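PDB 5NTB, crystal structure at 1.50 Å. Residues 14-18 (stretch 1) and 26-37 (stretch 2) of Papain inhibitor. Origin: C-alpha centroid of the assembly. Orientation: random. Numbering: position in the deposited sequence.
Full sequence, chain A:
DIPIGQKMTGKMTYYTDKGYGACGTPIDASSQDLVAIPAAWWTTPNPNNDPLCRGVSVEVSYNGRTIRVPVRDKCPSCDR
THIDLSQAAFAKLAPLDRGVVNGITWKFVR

Stretch 1, residues 14-18: YYTDK
Stretch 2 26-37: PIDASSQDLVAI

Two short segments of one chain meet as antiparallel strand ends, burying 424 Å² summed over both sides. Stretch 1 is extended at Tyr14 and Tyr15 (phi/psi near -140/165), turns through Thr16 (-131/22) and Asp17 (-60/145), and is extended again at Lys18 (-128/122). Stretch 2 runs as strand from Pro26 to Asp28, turns at Ala29 and Ser30 (-71/-13, -77/-20), passes Ser31 (-131/4), extends through Gln32 and Asp33 to Leu34 (-166/173), and resumes as strand from Val35 to Ile37.

The register is set by Lys18 opposite Asp28, an antiparallel non-hydrogen-bonded pair with CA atoms 4.3 Å apart; Thr16 CA lies 4.6 Å from Ala29 CA. One hydrogen bond joins the stretches: Ala29 N donates to Asp17 O at 2.9 Å, almost linear at 175°. Beside it, Lys18 CA approaches Ile27 O at 3.4 Å in a CA-H...O contact. Within stretch 2, Ser31 N donates to Asp28 O at 3.1 Å.

The apolar contact is built around Tyr15 (chi1 75°, chi2 -65°). Its CA-to-CB bond points sideways, yet the ring reaches stretch 2. Ala29 CB covers one ring face, 4.4 Å from Tyr15 CE2, and sits 3.3 Å from Tyr15 O. Ala36 CB meets Tyr15 CE1 at 3.8 Å. At the ring's far end, Tyr15 CZ lies 3.9 Å from Leu34 CD1 (chi1 p, chi2 p) and Tyr15 CE2 4.4 Å from Ile27 CD1 (p, t); Tyr15 OH approaches these methyls, Leu34 CD1 at 3.3 Å and Ile27 CD1 at 3.7 Å, while hydrogen-bonded elsewhere in the structure.

Polar side chains brace the turn within stretch 2. Asp28 (chi1 t) accepts at OD1 from Ser30 OG at 2.7 Å and Ser30 N at 3.1 Å. Gln32 (m, t) folds back so that its OE1 accepts from Asp28 N at 2.9 Å. Lys18 (t, t, 138°, p) and Asp28 share a sheet face, but the lysine's end leads away, leaving Lys18 CD 4.1 Å from Asp28 OD2.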

ATOM      1  N   TYR A  14      -0.325  -8.282  -4.092  1.00 11.58           N
ATOM      2  CA  TYR A  14      -0.066  -8.462  -2.673  1.00 11.49           C
ATOM      3  C   TYR A  14       1.278  -9.136  -2.460  1.00 13.61           C
ATOM      4  O   TYR A  14       1.842  -9.763  -3.359  1.00 14.16           O
ATOM      5  CB  TYR A  14      -1.174  -9.261  -1.975  1.00 12.40           C
ATOM      6  CG  TYR A  14      -1.270 -10.694  -2.429  1.00 14.97           C
ATOM      7  CD1 TYR A  14      -0.458 -11.668  -1.865  1.00 19.97           C
ATOM      8  CD2 TYR A  14      -2.160 -11.068  -3.427  1.00 16.61           C
ATOM      9  CE1 TYR A  14      -0.523 -12.972  -2.279  1.00 19.03           C
ATOM     10  CE2 TYR A  14      -2.234 -12.382  -3.843  1.00 22.60           C
ATOM     11  CZ  TYR A  14      -1.410 -13.318  -3.260  1.00 18.99           C
ATOM     12  OH  TYR A  14      -1.472 -14.638  -3.647  1.00 30.08           O
ATOM     13  N   TYR A  15       1.784  -9.002  -1.237  1.00 13.17           N
ATOM     14  CA  TYR A  15       3.063  -9.593  -0.879  1.00 11.79           C
ATOM     15  C   TYR A  15       3.000 -10.143   0.534  1.00 12.55           C
ATOM     16  O   TYR A  15       2.052  -9.896   1.274  1.00 11.87           O
ATOM     17  CB  TYR A  15       4.214  -8.592  -1.052  1.00 13.00           C
ATOM     18  CG  TYR A  15       4.381  -7.480  -0.024  1.00 12.96           C
ATOM     19  CD1 TYR A  15       3.423  -6.476   0.130  1.00 13.35           C
ATOM     20  CD2 TYR A  15       5.545  -7.393   0.732  1.00 13.64           C
ATOM     21  CE1 TYR A  15       3.617  -5.436   1.028  1.00 13.84           C
ATOM     22  CE2 TYR A  15       5.750  -6.359   1.617  1.00 14.51           C
ATOM     23  CZ  TYR A  15       4.776  -5.387   1.771  1.00 13.82           C
ATOM     24  OH  TYR A  15       4.985  -4.351   2.666  1.00 13.68           O
ATOM     25  N   THR A  16       4.032 -10.929   0.892  1.00 12.76           N
ATOM     26  CA  THR A  16       4.029 -11.702   2.131  1.00 15.33           C
ATOM     27  C   THR A  16       5.310 -11.532   2.945  1.00 18.07           C
ATOM     28  O   THR A  16       5.626 -12.406   3.759  1.00 20.04           O
ATOM     29  CB  THR A  16       3.827 -13.190   1.835  1.00 18.41           C
ATOM     30  OG1 THR A  16       4.849 -13.636   0.933  1.00 19.06           O
ATOM     31  CG2 THR A  16       2.466 -13.428   1.210  1.00 20.76           C
ATOM     32  N   ASP A  17       6.055 -10.448   2.748  1.00 15.78           N
ATOM     33  CA  ASP A  17       7.300 -10.268   3.488  1.00 15.03           C
ATOM     34  C   ASP A  17       7.061 -10.224   4.992  1.00 16.20           C
ATOM     35  O   ASP A  17       6.076  -9.655   5.480  1.00 16.73           O
ATOM     36  CB  ASP A  17       7.998  -8.970   3.086  1.00 16.76           C
ATOM     37  CG  ASP A  17       8.457  -8.950   1.647  1.00 18.58           C
ATOM     38  OD1 ASP A  17       8.305  -9.964   0.933  1.00 22.62           O
ATOM     39  OD2 ASP A  17       8.984  -7.891   1.230  1.00 22.12           O
ATOM     40  N   LYS A  18       8.022 -10.777   5.730  1.00 13.83           N
ATOM     41  CA  LYS A  18       8.086 -10.652   7.176  1.00 14.94           C
ATOM     42  C   LYS A  18       9.478 -10.157   7.524  1.00 16.50           C
ATOM     43  O   LYS A  18      10.478 -10.798   7.171  1.00 17.83           O
ATOM     44  CB  LYS A  18       7.786 -11.991   7.860  1.00 18.01           C
ATOM     45  CG  LYS A  18       8.138 -12.049   9.327  1.00 28.97           C
ATOM     46  CD  LYS A  18       7.430 -13.213  10.017  1.00 32.52           C
ATOM     47  CE  LYS A  18       8.352 -13.942  10.992  1.00 42.23           C
ATOM     48  NZ  LYS A  18       9.078 -13.020  11.913  1.00 49.91           N
ATOM     49  N   PRO A  26       8.719  -3.249  12.199  1.00 17.13           N
ATOM     50  CA  PRO A  26       8.496  -4.678  11.942  1.00 18.74           C
ATOM     51  C   PRO A  26       7.148  -4.918  11.284  1.00 18.29           C
ATOM     52  O   PRO A  26       6.120  -4.409  11.732  1.00 20.83           O
ATOM     53  CB  PRO A  26       8.559  -5.300  13.343  1.00 19.35           C
ATOM     54  CG  PRO A  26       8.206  -4.189  14.265  1.00 23.78           C
ATOM     55  CD  PRO A  26       8.798  -2.960  13.645  1.00 19.80           C
ATOM     56  N   ILE A  27       7.161  -5.708  10.212  1.00 15.88           N
ATOM     57  CA  ILE A  27       5.950  -6.025   9.474  1.00 14.95           C
ATOM     58  C   ILE A  27       5.865  -7.528   9.266  1.00 15.85           C
ATOM     59  O   ILE A  27       6.876  -8.233   9.180  1.00 16.94           O
ATOM     60  CB  ILE A  27       5.887  -5.291   8.118  1.00 15.99           C
ATOM     61  CG1 ILE A  27       6.999  -5.771   7.182  1.00 16.10           C
ATOM     62  CG2 ILE A  27       5.954  -3.791   8.328  1.00 17.94           C
ATOM     63  CD1 ILE A  27       6.827  -5.290   5.733  1.00 21.08           C
ATOM     64  N   ASP A  28       4.634  -8.015   9.197  1.00 14.80           N
ATOM     65  CA  ASP A  28       4.340  -9.383   8.776  1.00 14.58           C
ATOM     66  C   ASP A  28       3.159  -9.263   7.823  1.00 15.29           C
ATOM     67  O   ASP A  28       2.015  -9.173   8.264  1.00 15.70           O
ATOM     68  CB  ASP A  28       4.028 -10.273   9.966  1.00 19.12           C
ATOM     69  CG  ASP A  28       3.636 -11.679   9.551  1.00 27.41           C
ATOM     70  OD1 ASP A  28       3.584 -11.962   8.333  1.00 22.33           O
ATOM     71  OD2 ASP A  28       3.413 -12.518  10.447  1.00 31.05           O
ATOM     72  N   ALA A  29       3.447  -9.246   6.519  1.00 15.25           N
ATOM     73  CA  ALA A  29       2.393  -9.001   5.543  1.00 15.40           C
ATOM     74  C   ALA A  29       1.414 -10.163   5.414  1.00 15.88           C
ATOM     75  O   ALA A  29       0.352  -9.987   4.804  1.00 17.07           O
ATOM     76  CB  ALA A  29       3.018  -8.681   4.187  1.00 14.35           C
ATOM     77  N   SER A  30       1.733 -11.336   5.966  1.00 15.86           N
ATOM     78  CA  SER A  30       0.765 -12.424   5.969  1.00 16.32           C
ATOM     79  C   SER A  30      -0.316 -12.251   7.025  1.00 20.97           C
ATOM     80  O   SER A  30      -1.378 -12.874   6.910  1.00 20.27           O
ATOM     81  CB  SER A  30       1.472 -13.758   6.195  1.00 17.61           C
ATOM     82  OG  SER A  30       1.820 -13.883   7.561  1.00 25.10           O
ATOM     83  N   SER A  31      -0.071 -11.439   8.051  1.00 18.23           N
ATOM     84  CA  SER A  31      -1.007 -11.323   9.154  1.00 19.15           C
ATOM     85  C   SER A  31      -1.354  -9.896   9.547  1.00 25.65           C
ATOM     86  O   SER A  31      -2.080  -9.711  10.529  1.00 30.08           O
ATOM     87  CB  SER A  31      -0.466 -12.048  10.393  1.00 24.45           C
ATOM     88  OG  SER A  31       0.728 -11.451  10.842  1.00 33.32           O
ATOM     89  N   GLN A  32      -0.866  -8.883   8.833  1.00 16.32           N
ATOM     90  CA  GLN A  32      -1.153  -7.504   9.193  1.00 17.03           C
ATOM     91  C   GLN A  32      -1.654  -6.750   7.975  1.00 16.62           C
ATOM     92  O   GLN A  32      -1.165  -6.969   6.860  1.00 16.24           O
ATOM     93  CB  GLN A  32       0.084  -6.788   9.738  1.00 19.34           C
ATOM     94  CG  GLN A  32       0.582  -7.356  11.043  1.00 21.36           C
ATOM     95  CD  GLN A  32       1.885  -6.725  11.465  1.00 23.75           C
ATOM     96  OE1 GLN A  32       2.706  -6.325  10.627  1.00 20.41           O
ATOM     97  NE2 GLN A  32       2.086  -6.620  12.774  1.00 38.27           N
ATOM     98  N   ASP A  33      -2.619  -5.856   8.197  1.00 15.88           N
ATOM     99  CA  ASP A  33      -3.076  -4.940   7.154  1.00 14.66           C
ATOM    100  C   ASP A  33      -2.047  -3.831   6.961  1.00 14.66           C
ATOM    101  O   ASP A  33      -1.746  -3.086   7.902  1.00 17.18           O
ATOM    102  CB  ASP A  33      -4.422  -4.311   7.515  1.00 15.61           C
ATOM    103  CG  ASP A  33      -5.582  -5.259   7.374  1.00 20.95           C
ATOM    104  OD1 ASP A  33      -5.422  -6.332   6.762  1.00 23.06           O
ATOM    105  OD2 ASP A  33      -6.680  -4.905   7.867  1.00 31.18           O
ATOM    106  N   LEU A  34      -1.534  -3.692   5.741  1.00 11.52           N
ATOM    107  CA  LEU A  34      -0.614  -2.605   5.436  1.00 12.15           C
ATOM    108  C   LEU A  34      -0.490  -2.504   3.925  1.00 11.52           C
ATOM    109  O   LEU A  34      -0.987  -3.355   3.186  1.00 11.81           O
ATOM    110  CB  LEU A  34       0.760  -2.823   6.084  1.00 13.57           C
ATOM    111  CG  LEU A  34       1.457  -4.160   5.814  1.00 14.12           C
ATOM    112  CD1 LEU A  34       2.243  -4.176   4.511  1.00 16.11           C
ATOM    113  CD2 LEU A  34       2.375  -4.476   6.986  1.00 17.94           C
ATOM    114  N   VAL A  35       0.198  -1.462   3.471  1.00 11.67           N
ATOM    115  CA  VAL A  35       0.446  -1.294   2.047  1.00 11.65           C
ATOM    116  C   VAL A  35       1.896  -0.884   1.827  1.00 13.47           C
ATOM    117  O   VAL A  35       2.499  -0.169   2.638  1.00 11.87           O
ATOM    118  CB  VAL A  35      -0.518  -0.269   1.417  1.00 12.28           C
ATOM    119  CG1 VAL A  35      -0.279   1.104   1.965  1.00 12.27           C
ATOM    120  CG2 VAL A  35      -0.385  -0.260  -0.116  1.00 12.35           C
ATOM    121  N   ALA A  36       2.450  -1.365   0.714  1.00 12.51           N
ATOM    122  CA  ALA A  36       3.716  -0.891   0.161  1.00 11.14           C
ATOM    123  C   ALA A  36       3.410   0.058  -0.986  1.00 11.99           C
ATOM    124  O   ALA A  36       2.686  -0.305  -1.925  1.00 12.41           O
ATOM    125  CB  ALA A  36       4.574  -2.064  -0.313  1.00 13.16           C
ATOM    126  N   ILE A  37       3.923   1.279  -0.884  1.00 12.69           N
ATOM    127  CA  ILE A  37       3.622   2.379  -1.798  1.00 12.03           C
ATOM    128  C   ILE A  37       4.693   2.469  -2.884  1.00 12.86           C
ATOM    129  O   ILE A  37       5.891   2.348  -2.589  1.00 13.38           O
ATOM    130  CB  ILE A  37       3.499   3.694  -1.014  1.00 11.49           C
ATOM    131  CG1 ILE A  37       2.255   3.665  -0.126  1.00 12.91           C
ATOM    132  CG2 ILE A  37       3.525   4.935  -1.937  1.00 12.40           C
ATOM    133  CD1 ILE A  37       0.943   3.545  -0.882  1.00 14.24           C
TER